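Side-chain contacts in thioesterase domain-containing protein (Pseudomonas aeruginosa, PDB 1ZKI), which is a hotdog-fold thioesterase that probably hydrolyses acyl-CoA thioesters: residues Val114-Gly117 with Asp118-Val121; Met12-Ala15 with Tyr16-Leu19. All blocks are in the same frame, centred on the assembly; numbering follows the deposited sequence. Where two conformers were deposited one is given.

Contact 1: Val114-Gly117 with Asp118-Val121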
ATOM      1  N   VAL A 114      -1.598   1.421  10.287  1.00 11.88           N
ATOM      2  CA  VAL A 114      -1.976   1.348  11.692  1.00 12.13           C
ATOM      3  C   VAL A 114      -0.688   1.397  12.487  1.00 11.77           C
ATOM      4  O   VAL A 114       0.271   0.677  12.169  1.00 11.61           O
ATOM      5  CB  VAL A 114      -2.728   0.043  12.009  1.00 12.32           C
ATOM      6  CG1 VAL A 114      -3.101  -0.025  13.507  1.00 13.41           C
ATOM      7  CG2 VAL A 114      -3.983  -0.076  11.111  1.00 12.31           C
ATOM      8  N   ARG A 115      -0.668   2.245  13.508  1.00 11.90           N
ATOM      9  CA  ARG A 115       0.525   2.416  14.332  1.00 12.72           C
ATOM     10  C   ARG A 115       0.172   2.434  15.807  1.00 12.24           C
ATOM     11  O   ARG A 115      -0.956   2.739  16.195  1.00 11.40           O
ATOM     12  CB  ARG A 115       1.235   3.732  13.992  1.00 12.77           C
ATOM     13  CG  ARG A 115       1.889   3.757  12.627  1.00 15.18           C
ATOM     14  CD  ARG A 115       2.743   5.027  12.439  1.00 16.74           C
ATOM     15  NE  ARG A 115       3.439   4.919  11.170  1.00 25.52           N
ATOM     16  CZ  ARG A 115       4.626   4.350  11.012  1.00 26.15           C
ATOM     17  NH1 ARG A 115       5.285   3.870  12.058  1.00 29.80           N
ATOM     18  NH2 ARG A 115       5.152   4.267   9.805  1.00 30.28           N
ATOM     19  N   GLN A 116       1.168   2.144  16.631  1.00 11.91           N
ATOM     20  CA  GLN A 116       1.112   2.514  18.041  1.00 13.09           C
ATOM     21  C   GLN A 116       2.402   3.304  18.278  1.00 13.18           C
ATOM     22  O   GLN A 116       3.486   2.725  18.403  1.00 13.63           O
ATOM     23  CB  GLN A 116       1.032   1.268  18.922  1.00 12.77           C
ATOM     24  CG  GLN A 116       0.836   1.573  20.394  1.00 15.44           C
ATOM     25  CD  GLN A 116       0.623   0.307  21.197  1.00 18.78           C
ATOM     26  OE1 GLN A 116       1.570  -0.435  21.450  1.00 22.67           O
ATOM     27  NE2 GLN A 116      -0.609   0.063  21.614  1.00 17.21           N
ATOM     28  N   GLY A 117       2.297   4.628  18.290  1.00 13.76           N
ATOM     29  CA  GLY A 117       3.489   5.482  18.306  1.00 15.79           C
ATOM     30  C   GLY A 117       4.407   5.189  17.129  1.00 16.42           C
ATOM     31  O   GLY A 117       3.969   5.201  15.976  1.00 18.11           O
ATOM     32  N   ASP A 118       5.673   4.902  17.441  0.50 16.59           N
ATOM     33  CA  ASP A 118       6.698   4.572  16.437  0.50 16.86           C
ATOM     34  C   ASP A 118       6.739   3.073  16.086  0.50 16.49           C
ATOM     35  O   ASP A 118       7.744   2.569  15.567  0.50 16.37           O
ATOM     36  CB  ASP A 118       8.089   5.060  16.884  0.50 17.07           C
ATOM     37  CG  ASP A 118       8.722   4.181  17.968  0.50 18.20           C
ATOM     38  OD1 ASP A 118       7.991   3.484  18.693  0.50 19.83           O
ATOM     39  OD2 ASP A 118       9.970   4.192  18.099  0.50 20.44           O
ATOM     40  N   LYS A 119       5.654   2.365  16.383  1.00 15.84           N
ATOM     41  CA  LYS A 119       5.532   0.971  15.983  1.00 15.72           C
ATOM     42  C   LYS A 119       4.557   0.849  14.817  1.00 14.63           C
ATOM     43  O   LYS A 119       3.373   1.172  14.959  1.00 14.07           O
ATOM     44  CB  LYS A 119       5.081   0.095  17.154  1.00 15.46           C
ATOM     45  CG  LYS A 119       5.856   0.322  18.465  1.00 19.30           C
ATOM     46  CD  LYS A 119       5.167  -0.449  19.569  1.00 25.42           C
ATOM     47  CE  LYS A 119       5.472   0.141  20.927  1.00 29.84           C
ATOM     48  NZ  LYS A 119       4.380  -0.210  21.877  1.00 32.27           N
ATOM     49  N   LEU A 120       5.045   0.377  13.666  1.00 13.75           N
ATOM     50  CA  LEU A 120       4.152   0.067  12.547  1.00 13.06           C
ATOM     51  C   LEU A 120       3.505  -1.285  12.783  1.00 12.51           C
ATOM     52  O   LEU A 120       4.198  -2.307  12.904  1.00 13.75           O
ATOM     53  CB  LEU A 120       4.902   0.082  11.208  1.00 13.30           C
ATOM     54  CG  LEU A 120       4.066  -0.201   9.961  1.00 14.34           C
ATOM     55  CD1 LEU A 120       2.944   0.803   9.764  1.00 15.56           C
ATOM     56  CD2 LEU A 120       4.969  -0.245   8.703  1.00 14.65           C
ATOM     57  N   VAL A 121       2.180  -1.281  12.865  1.00 11.26           N
ATOM     58  CA  VAL A 121       1.424  -2.497  13.173  1.00 11.47           C
ATOM     59  C   VAL A 121       0.879  -3.168  11.908  1.00 11.75           C
ATOM     60  O   VAL A 121       0.947  -4.406  11.769  1.00 11.85           O
ATOM     61  CB  VAL A 121       0.264  -2.184  14.161  1.00 11.98           C
ATOM     62  CG1 VAL A 121      -0.703  -3.375  14.299  1.00 12.93           C
ATOM     63  CG2 VAL A 121       0.852  -1.790  15.540  1.00 12.36           C
TER

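Contact 2: Met12-Ala15 with Tyr16-Leu19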
HETATM    1  N   MSE A  12     -20.562   9.299  11.228  1.00 29.57           N
HETATM    2  CA  MSE A  12     -19.303   8.653  10.875  1.00 28.46           C
HETATM    3  C   MSE A  12     -19.170   7.233  11.406  1.00 25.95           C
HETATM    4  O   MSE A  12     -18.105   6.613  11.259  1.00 26.10           O
HETATM    5  CB  MSE A  12     -18.141   9.479  11.405  1.00 27.89           C
HETATM    6  CG  MSE A  12     -18.100  10.882  10.868  1.00 29.33           C
HETATM    7 SE   MSE A  12     -16.516  11.721  11.567  1.00 33.07          SE
HETATM    8  CE  MSE A  12     -17.155  12.223  13.331  1.00 31.53           C
ATOM      9  N   ILE A  13     -20.215   6.735  12.059  1.00 22.28           N
ATOM     10  CA  ILE A  13     -20.128   5.450  12.743  1.00 19.77           C
ATOM     11  C   ILE A  13     -21.246   4.519  12.304  1.00 17.72           C
ATOM     12  O   ILE A  13     -22.247   4.961  11.732  1.00 17.06           O
ATOM     13  CB  ILE A  13     -20.156   5.614  14.289  1.00 19.92           C
ATOM     14  CG1 ILE A  13     -21.512   6.183  14.744  1.00 19.89           C
ATOM     15  CG2 ILE A  13     -18.996   6.488  14.765  1.00 20.52           C
ATOM     16  CD1 ILE A  13     -21.645   6.395  16.256  1.00 20.78           C
ATOM     17  N   SER A  14     -21.061   3.232  12.561  1.00 15.28           N
ATOM     18  CA  SER A  14     -22.078   2.222  12.269  1.00 13.93           C
ATOM     19  C   SER A  14     -22.218   1.341  13.515  1.00 12.90           C
ATOM     20  O   SER A  14     -21.394   1.434  14.428  1.00 12.28           O
ATOM     21  CB  SER A  14     -21.642   1.349  11.088  1.00 13.90           C
ATOM     22  OG  SER A  14     -20.448   0.621  11.377  1.00 12.88           O
ATOM     23  N   ALA A  15     -23.223   0.468  13.539  1.00 11.67           N
ATOM     24  CA  ALA A  15     -23.363  -0.481  14.646  1.00 11.26           C
ATOM     25  C   ALA A  15     -22.081  -1.309  14.787  1.00 11.80           C
ATOM     26  O   ALA A  15     -21.602  -1.545  15.898  1.00 11.92           O
ATOM     27  CB  ALA A  15     -24.536  -1.394  14.418  1.00 11.24           C
ATOM     28  N   TYR A  16     -21.514  -1.728  13.656  1.00 11.04           N
ATOM     29  CA  TYR A  16     -20.323  -2.564  13.723  1.00 11.40           C
ATOM     30  C   TYR A  16     -19.087  -1.790  14.208  1.00 11.45           C
ATOM     31  O   TYR A  16     -18.303  -2.309  15.016  1.00 11.26           O
ATOM     32  CB  TYR A  16     -20.061  -3.263  12.387  1.00 11.76           C
ATOM     33  CG  TYR A  16     -18.857  -4.169  12.391  1.00 12.50           C
ATOM     34  CD1 TYR A  16     -18.910  -5.426  13.006  1.00 12.53           C
ATOM     35  CD2 TYR A  16     -17.660  -3.772  11.771  1.00 12.73           C
ATOM     36  CE1 TYR A  16     -17.790  -6.285  12.995  1.00 13.14           C
ATOM     37  CE2 TYR A  16     -16.528  -4.623  11.758  1.00 12.32           C
ATOM     38  CZ  TYR A  16     -16.615  -5.870  12.380  1.00 14.47           C
ATOM     39  OH  TYR A  16     -15.541  -6.722  12.376  1.00 14.55           O
ATOM     40  N   SER A  17     -18.916  -0.548  13.757  1.00 11.39           N
ATOM     41  CA  SER A  17     -17.760   0.224  14.219  1.00 12.05           C
ATOM     42  C   SER A  17     -17.878   0.445  15.728  1.00 11.77           C
ATOM     43  O   SER A  17     -16.897   0.381  16.445  1.00 12.18           O
ATOM     44  CB  SER A  17     -17.600   1.553  13.462  1.00 12.33           C
ATOM     45  OG  SER A  17     -18.560   2.526  13.858  1.00 14.48           O
ATOM     46  N   GLU A  18     -19.092   0.647  16.212  1.00 12.13           N
ATOM     47  CA  GLU A  18     -19.330   0.784  17.661  1.00 11.98           C
ATOM     48  C   GLU A  18     -19.003  -0.474  18.461  1.00 12.38           C
ATOM     49  O   GLU A  18     -18.428  -0.392  19.559  1.00 11.77           O
ATOM     50  CB  GLU A  18     -20.783   1.180  17.886  1.00 12.94           C
ATOM     51  CG  GLU A  18     -21.055   2.534  17.343  1.00 14.22           C
ATOM     52  CD  GLU A  18     -20.827   3.555  18.385  1.00 22.59           C
ATOM     53  OE1 GLU A  18     -19.694   4.101  18.399  1.00 26.82           O
ATOM     54  OE2 GLU A  18     -21.774   3.765  19.201  1.00 21.14           O
ATOM     55  N   LEU A  19     -19.363  -1.628  17.900  1.00 12.69           N
ATOM     56  CA  LEU A  19     -19.115  -2.928  18.512  1.00 12.89           C
ATOM     57  C   LEU A  19     -17.614  -3.128  18.709  1.00 13.11           C
ATOM     58  O   LEU A  19     -17.152  -3.500  19.790  1.00 12.86           O
ATOM     59  CB  LEU A  19     -19.631  -4.043  17.599  1.00 12.84           C
ATOM     60  CG  LEU A  19     -19.357  -5.476  18.079  1.00 12.52           C
ATOM     61  CD1 LEU A  19     -20.314  -5.858  19.230  1.00 13.55           C
ATOM     62  CD2 LEU A  19     -19.412  -6.491  16.894  1.00 13.89           C
TER

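Contact 1: Val114-Gly117 with Asp118-Val121
Gln-116 and Lys-119 pair across the tight end of a beta hairpin between strands 107-116 and 119-130 of the hotdog sheet. They are the first and last residues of a type II' turn, with Gly-117 and Asp-118 at its corners. Gly-117 has a positive phi of 57°, as expected at the first corner of such a turn. The Lys-119 side chain runs alongside Gln-116, and both point the same way. Its CB lies 3.3 Å from Gln-116 O, and CG follows at 3.4 Å from the same oxygen. CD still lies near that oxygen, and CE is 4.0 Å from Gln-116 OE1. At the tip, NZ donates to Gln-116 OE1 over 2.9 Å, tilted 20° from the carbonyl plane. Both chains are extended beyond CG, which lets the ends meet. The other half of the amide is held too: Gln-116 NE2 donates to the backbone oxygens of Asp-91 and Glu-93. Gln-116 N donates to Lys-119 O at 2.9 Å, and Lys-119 N returns a bond to Gln-116 O at 3.0 Å.

On the other face of the sheet, Arg-115 pairs with Leu-120. Leu-120 CD1 sits 4.1 Å above the centre of the guanidinium plane of Arg-115, whose NE is bridged to Glu-113. Further in, Val-114 CG1 packs on Val-121 CB at 4.1 Å, and both valines touch Leu-54 of helix 51-70. The Gln-116 amide is thus gripped at both ends, which should fix its rotation, and its oxygen probably stabilises the positive charge of Lys-119.

Contact 2: Met12-Ala15 with Tyr16-Leu19
A capping box starts helix 15-20, and Ser-14 and Ser-17 are its two members. Ser-14 is the N-cap residue. Its OG accepts from Ser-17 N at 3.1 Å. In return, Ser-14 N donates to Ser-17 OG at 2.9 Å, and the N-H points almost straight at the oxygen (175°). Each serine therefore gives its backbone N-H to the hydroxyl of the other. Both hydroxyls stand between the backbone N and the carbonyl carbon of their own residue. This brings each oxygen back over the chain, within range of the partner N-H. The regular helix bonds begin here as well: Glu-18 N donates to Ser-14 O, and Leu-19 N to Ala-15 O.

Ile-13, just before the cap, reaches across to the first turn. Its CB lies 3.5 Å from Ser-17 OG, and its side chain also touches Pro-24 of strand 23-27. Glu-18 bends at chi2 (-91°), which turns its carboxylate back towards Ile-13 and the start of the helix. Its OE1 is salt-bridged to Arg-9, which ties the helix to the N-terminal segment. Tyr-16 OH is hydrogen-bonded to Ser-56 OG of helix 51-70. At the bend of the glutamate, Ile-13 CD1 lies 3.6 Å from Glu-18 CD.

The two contacts lie on opposite sides of the chain's centre, with their own centres about 23 Å apart and no touch between them. Contact 1 closes a hairpin of the antiparallel sheet. It is partly buried: its valines lie in the interior, while its corner residues are exposed. Contact 2 is a surface contact at the start of a short helix, with Ser-17 buried. Both meet the long helix 51-70, through valines in contact 1 and through a tyrosine hydroxyl in contact 2. Contact 1 combines strand pairing with a lysine-amide bond, whereas contact 2 relies on reciprocal serine bonds. Leu-120 of contact 1 also packs on Leu-101 of the second subunit.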